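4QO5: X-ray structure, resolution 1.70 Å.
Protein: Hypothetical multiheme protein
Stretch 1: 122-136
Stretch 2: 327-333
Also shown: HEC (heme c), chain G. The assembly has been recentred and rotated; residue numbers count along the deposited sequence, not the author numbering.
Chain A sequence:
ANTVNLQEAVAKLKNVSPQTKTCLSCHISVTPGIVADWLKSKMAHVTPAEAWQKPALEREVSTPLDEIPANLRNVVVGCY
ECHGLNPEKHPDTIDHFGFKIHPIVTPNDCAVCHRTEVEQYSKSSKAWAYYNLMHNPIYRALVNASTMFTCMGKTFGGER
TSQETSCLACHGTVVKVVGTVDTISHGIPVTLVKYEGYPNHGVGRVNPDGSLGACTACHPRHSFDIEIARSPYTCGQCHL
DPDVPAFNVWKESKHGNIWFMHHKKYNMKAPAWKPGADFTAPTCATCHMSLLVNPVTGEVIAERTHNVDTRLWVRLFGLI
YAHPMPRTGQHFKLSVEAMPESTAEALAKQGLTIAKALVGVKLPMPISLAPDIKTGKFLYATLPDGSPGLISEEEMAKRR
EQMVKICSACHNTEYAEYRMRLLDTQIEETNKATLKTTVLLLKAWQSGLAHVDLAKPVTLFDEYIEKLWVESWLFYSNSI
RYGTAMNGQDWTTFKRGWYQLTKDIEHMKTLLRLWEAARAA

Stretch 1 122-136: SKSSKAWAYYNLMHN
Stretch 2 327-333: RTGQHFK

Stretch 1 runs through a type I turn, K126 to A129, into a helix spanning 129-134, with W128 at its N-cap; stretch 2 is a loop that tightens into a 3-10 segment at 331-333. The two run in the same direction, so that CA atoms pair S125 with G329 (3.7 Å), W128 with Q330 (6.1 Å) and N132 with F332 (4.9 Å).

At the closest CA approach, G329 (phi/psi -83/-10) suits its place because it lacks a side chain: an ideal CB would lie 2.5 Å from K123 O. Its carbonyl is well used, since S125 CA approaches G329 O at 3.5 Å in a CA-H...O contact and N132 ND2 donates to G329 O at 3.1 Å. Water 1 links G329 N (3.0 Å) to K123 O (2.5 Å).

N132 (chi1 -71°, m; chi2 -19°) is the polar hub. An asparagine amide offers donor and acceptor together: ND2 also donates to heme O2D at 3.1 Å, while OD1 accepts weak bonds from H331 N (2.8 Å) and F332 N (3.4 Å), tying the helix to the start of the 3-10 segment. H331 (m, chi2 168°) points toward stretch 1, lays one ring face under N132 ND2, and brings NE2 to 2.8 Å from S125 OG (chi1 m). Next to S125, K126, nearly extended until chi4 turns to -77°, points away from stretch 2 and ligates the heme iron, NZ to FE 2.2 Å.

W128 (m, chi2 97°) has Q330 (m, t, chi3 -48°) over a face: Q330 CG sits 3.8 Å from the five-membered ring centroid, and the amide NE2 of Q330 comes within 3.2 Å of W128 CZ2. F332, whose CA-to-CB bond points toward stretch 1, adopts chi1 p (59°) with chi2 93°, and its CE2 lies 3.8 Å from W128 CE3 and 3.7 Å from Y131 CB. The W128 six-membered ring and the F332 ring lie obliquely, planes at 46°.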

# COMPACT_ATOMS: atom_id res chain seq x y z
N SER A 122 -10.12 15.84 25.87
CA SER A 122 -10.59 17.20 25.64
C SER A 122 -9.46 18.23 25.68
O SER A 122 -9.60 19.31 25.12
CB SER A 122 -11.68 17.56 26.65
OG SER A 122 -11.11 17.69 27.94
N LYS A 123 -8.35 17.88 26.33
CA LYS A 123 -7.16 18.73 26.36
C LYS A 123 -6.25 18.53 25.15
O LYS A 123 -5.33 19.32 24.91
CB LYS A 123 -6.33 18.42 27.61
CG LYS A 123 -6.95 18.87 28.92
CD LYS A 123 -6.22 18.20 30.07
CE LYS A 123 -5.87 19.18 31.18
NZ LYS A 123 -4.69 18.70 31.96
N SER A 124 -6.49 17.48 24.39
CA SER A 124 -5.56 17.06 23.34
C SER A 124 -5.72 17.84 22.04
O SER A 124 -6.79 18.39 21.75
CB SER A 124 -5.70 15.56 23.07
OG SER A 124 -6.89 15.28 22.33
N SER A 125 -4.66 17.87 21.25
CA SER A 125 -4.69 18.46 19.91
C SER A 125 -5.75 17.80 19.03
O SER A 125 -6.35 18.47 18.19
CB SER A 125 -3.33 18.31 19.24
OG SER A 125 -2.30 18.82 20.06
N LYS A 126 -5.99 16.50 19.22
CA LYS A 126 -7.00 15.79 18.44
C LYS A 126 -8.38 16.40 18.64
O LYS A 126 -9.12 16.60 17.68
CB LYS A 126 -7.05 14.31 18.82
CG LYS A 126 -5.88 13.47 18.24
CD LYS A 126 -5.95 12.04 18.74
CE LYS A 126 -4.97 11.14 18.00
NZ LYS A 126 -5.59 10.88 16.69
N ALA A 127 -8.73 16.70 19.90
CA ALA A 127 -10.07 17.22 20.18
C ALA A 127 -10.27 18.57 19.49
O ALA A 127 -11.39 18.92 19.08
CB ALA A 127 -10.27 17.36 21.68
N TRP A 128 -9.18 19.31 19.35
CA TRP A 128 -9.20 20.66 18.79
C TRP A 128 -8.87 20.71 17.31
O TRP A 128 -8.66 21.81 16.76
CB TRP A 128 -8.24 21.55 19.60
CG TRP A 128 -8.76 21.82 20.98
CD1 TRP A 128 -8.41 21.16 22.13
CD2 TRP A 128 -9.74 22.79 21.35
NE1 TRP A 128 -9.12 21.67 23.19
CE2 TRP A 128 -9.94 22.67 22.74
CE3 TRP A 128 -10.48 23.74 20.64
CZ2 TRP A 128 -10.84 23.47 23.44
CZ3 TRP A 128 -11.37 24.55 21.34
CH2 TRP A 128 -11.54 24.40 22.72
N ALA A 129 -8.86 19.55 16.66
CA ALA A 129 -8.34 19.41 15.30
C ALA A 129 -9.09 20.24 14.26
O ALA A 129 -8.48 20.73 13.31
CB ALA A 129 -8.29 17.93 14.86
N TYR A 130 -10.40 20.40 14.41
CA TYR A 130 -11.13 21.26 13.47
C TYR A 130 -10.66 22.71 13.59
O TYR A 130 -10.38 23.35 12.58
CB TYR A 130 -12.66 21.16 13.65
CG TYR A 130 -13.40 22.17 12.79
CD1 TYR A 130 -13.78 21.86 11.49
CD2 TYR A 130 -13.72 23.44 13.29
CE1 TYR A 130 -14.46 22.77 10.71
CE2 TYR A 130 -14.39 24.37 12.51
CZ TYR A 130 -14.76 24.03 11.22
OH TYR A 130 -15.44 24.95 10.46
N TYR A 131 -10.58 23.23 14.82
CA TYR A 131 -10.14 24.60 15.02
C TYR A 131 -8.66 24.80 14.68
O TYR A 131 -8.28 25.83 14.10
CB TYR A 131 -10.47 25.07 16.44
CG TYR A 131 -11.96 25.05 16.66
CD1 TYR A 131 -12.77 26.05 16.12
CD2 TYR A 131 -12.57 24.02 17.35
CE1 TYR A 131 -14.14 26.03 16.29
CE2 TYR A 131 -13.94 23.98 17.53
CZ TYR A 131 -14.72 24.99 17.00
OH TYR A 131 -16.08 24.94 17.18
N ASN A 132 -7.84 23.82 15.01
CA ASN A 132 -6.42 23.88 14.66
C ASN A 132 -6.21 24.08 13.16
O ASN A 132 -5.34 24.84 12.74
CB ASN A 132 -5.66 22.65 15.15
CG ASN A 132 -5.49 22.63 16.66
OD1 ASN A 132 -5.61 23.66 17.31
ND2 ASN A 132 -5.21 21.45 17.22
N LEU A 133 -7.03 23.40 12.37
CA LEU A 133 -6.97 23.49 10.92
C LEU A 133 -7.73 24.70 10.38
O LEU A 133 -7.17 25.53 9.67
CB LEU A 133 -7.53 22.21 10.28
CG LEU A 133 -7.42 22.17 8.76
CD1 LEU A 133 -5.95 22.28 8.40
CD2 LEU A 133 -8.02 20.88 8.22
N MET A 134 -9.00 24.79 10.73
CA MET A 134 -9.90 25.68 10.01
C MET A 134 -9.92 27.11 10.54
O MET A 134 -10.22 28.05 9.81
CB MET A 134 -11.31 25.08 9.96
CG MET A 134 -11.33 23.74 9.20
SD MET A 134 -11.18 23.93 7.40
CE MET A 134 -12.89 24.33 6.98
N HIS A 135 -9.59 27.28 11.82
CA HIS A 135 -9.52 28.60 12.42
C HIS A 135 -8.10 29.15 12.51
O HIS A 135 -7.84 30.13 13.21
CB HIS A 135 -10.19 28.60 13.79
CG HIS A 135 -11.68 28.58 13.72
ND1 HIS A 135 -12.48 29.29 14.60
CD2 HIS A 135 -12.53 27.96 12.87
CE1 HIS A 135 -13.75 29.10 14.28
NE2 HIS A 135 -13.81 28.29 13.24
N ASN A 136 -7.17 28.50 11.82
CA ASN A 136 -5.84 29.06 11.61
C ASN A 136 -5.84 29.66 10.21
O ASN A 136 -6.01 28.93 9.22
CB ASN A 136 -4.77 27.96 11.73
CG ASN A 136 -3.36 28.50 11.63
OD1 ASN A 136 -3.02 29.23 10.70
ND2 ASN A 136 -2.53 28.15 12.62
N ARG A 327 2.67 23.00 24.19
CA ARG A 327 2.23 22.69 25.54
C ARG A 327 0.75 22.36 25.63
O ARG A 327 0.35 21.53 26.44
CB ARG A 327 2.54 23.85 26.49
CG ARG A 327 4.01 24.06 26.73
CD ARG A 327 4.26 25.20 27.70
NE ARG A 327 5.69 25.32 27.97
CZ ARG A 327 6.22 25.46 29.18
NH1 ARG A 327 5.44 25.51 30.25
NH2 ARG A 327 7.53 25.55 29.31
N THR A 328 -0.06 23.03 24.82
CA THR A 328 -1.50 22.76 24.83
C THR A 328 -2.01 22.31 23.47
O THR A 328 -1.32 22.44 22.46
CB THR A 328 -2.35 23.99 25.26
OG1 THR A 328 -2.61 24.83 24.13
CG2 THR A 328 -1.63 24.79 26.35
N GLY A 329 -3.23 21.79 23.46
CA GLY A 329 -3.81 21.24 22.24
C GLY A 329 -4.43 22.29 21.34
O GLY A 329 -4.81 21.99 20.20
N GLN A 330 -4.54 23.52 21.85
CA GLN A 330 -5.11 24.62 21.06
C GLN A 330 -4.04 25.30 20.21
O GLN A 330 -3.59 26.40 20.53
CB GLN A 330 -5.85 25.62 21.95
CG GLN A 330 -6.99 24.98 22.71
CD GLN A 330 -7.63 25.95 23.69
OE1 GLN A 330 -6.93 26.63 24.44
NE2 GLN A 330 -8.95 26.05 23.65
N HIS A 331 -3.65 24.65 19.12
CA HIS A 331 -2.56 25.14 18.29
C HIS A 331 -2.86 26.45 17.58
O HIS A 331 -1.94 27.21 17.26
CB HIS A 331 -2.17 24.06 17.26
CG HIS A 331 -1.68 22.79 17.89
ND1 HIS A 331 -1.52 21.62 17.17
CD2 HIS A 331 -1.32 22.50 19.16
CE1 HIS A 331 -1.09 20.67 17.97
NE2 HIS A 331 -0.95 21.17 19.19
N PHE A 332 -4.15 26.72 17.34
CA PHE A 332 -4.57 27.96 16.67
C PHE A 332 -4.28 29.20 17.53
O PHE A 332 -4.37 30.33 17.05
CB PHE A 332 -6.07 27.91 16.28
CG PHE A 332 -7.00 27.71 17.44
CD1 PHE A 332 -7.57 28.80 18.10
CD2 PHE A 332 -7.28 26.42 17.90
CE1 PHE A 332 -8.41 28.61 19.19
CE2 PHE A 332 -8.12 26.23 18.99
CZ PHE A 332 -8.69 27.33 19.64
N LYS A 333 -3.90 29.00 18.78
CA LYS A 333 -3.59 30.11 19.68
C LYS A 333 -2.10 30.48 19.70
O LYS A 333 -1.70 31.45 20.35
CB LYS A 333 -4.05 29.78 21.10
CG LYS A 333 -5.56 29.76 21.25
CD LYS A 333 -5.97 29.55 22.69
CE LYS A 333 -7.48 29.75 22.85
NZ LYS A 333 -7.88 29.67 24.28
FE HEC G . -4.19 10.38 15.03
CHA HEC G . -2.71 13.47 15.54
CHB HEC G . -1.66 8.85 16.80
CHC HEC G . -5.99 7.47 15.04
CHD HEC G . -6.45 11.76 12.93
NA HEC G . -2.53 11.03 16.03
C1A HEC G . -2.09 12.35 16.05
C2A HEC G . -0.82 12.36 16.77
C3A HEC G . -0.53 11.10 17.12
C4A HEC G . -1.59 10.23 16.65
CMA HEC G . 0.72 10.60 17.89
CAA HEC G . 0.01 13.64 17.01
CBA HEC G . -0.53 14.45 18.19
CGA HEC G . -1.56 15.45 17.72
O1A HEC G . -2.68 15.44 18.31
O2A HEC G . -1.29 16.23 16.77
NB HEC G . -3.88 8.54 15.74
C1B HEC G . -2.79 8.11 16.50
C2B HEC G . -3.07 6.76 16.96
C3B HEC G . -4.29 6.42 16.51
C4B HEC G . -4.79 7.51 15.71
CMB HEC G . -2.12 5.97 17.89
CAB HEC G . -5.21 5.19 16.71
CBB HEC G . -5.05 4.37 18.01
NC HEC G . -5.86 9.71 14.12
C1C HEC G . -6.47 8.50 14.29
C2C HEC G . -7.58 8.40 13.33
C3C HEC G . -7.86 9.69 13.05
C4C HEC G . -6.69 10.48 13.35
CMC HEC G . -8.59 7.26 13.59
CAC HEC G . -8.99 10.38 12.24
CBC HEC G . -10.42 9.76 12.28
ND HEC G . -4.51 12.33 14.33
C1D HEC G . -5.55 12.65 13.46
C2D HEC G . -5.54 14.07 13.20
C3D HEC G . -4.38 14.61 14.02
C4D HEC G . -3.81 13.46 14.70
CMD HEC G . -6.50 14.86 12.29
CAD HEC G . -3.94 16.08 14.13
CBD HEC G . -4.58 16.71 15.36
CGD HEC G . -4.05 18.12 15.50
O1D HEC G . -2.85 18.27 15.87
O2D HEC G . -4.83 19.08 15.26
O HOH W 1 -4.55 21.42 26.11
O HOH W 2 -5.15 31.11 14.36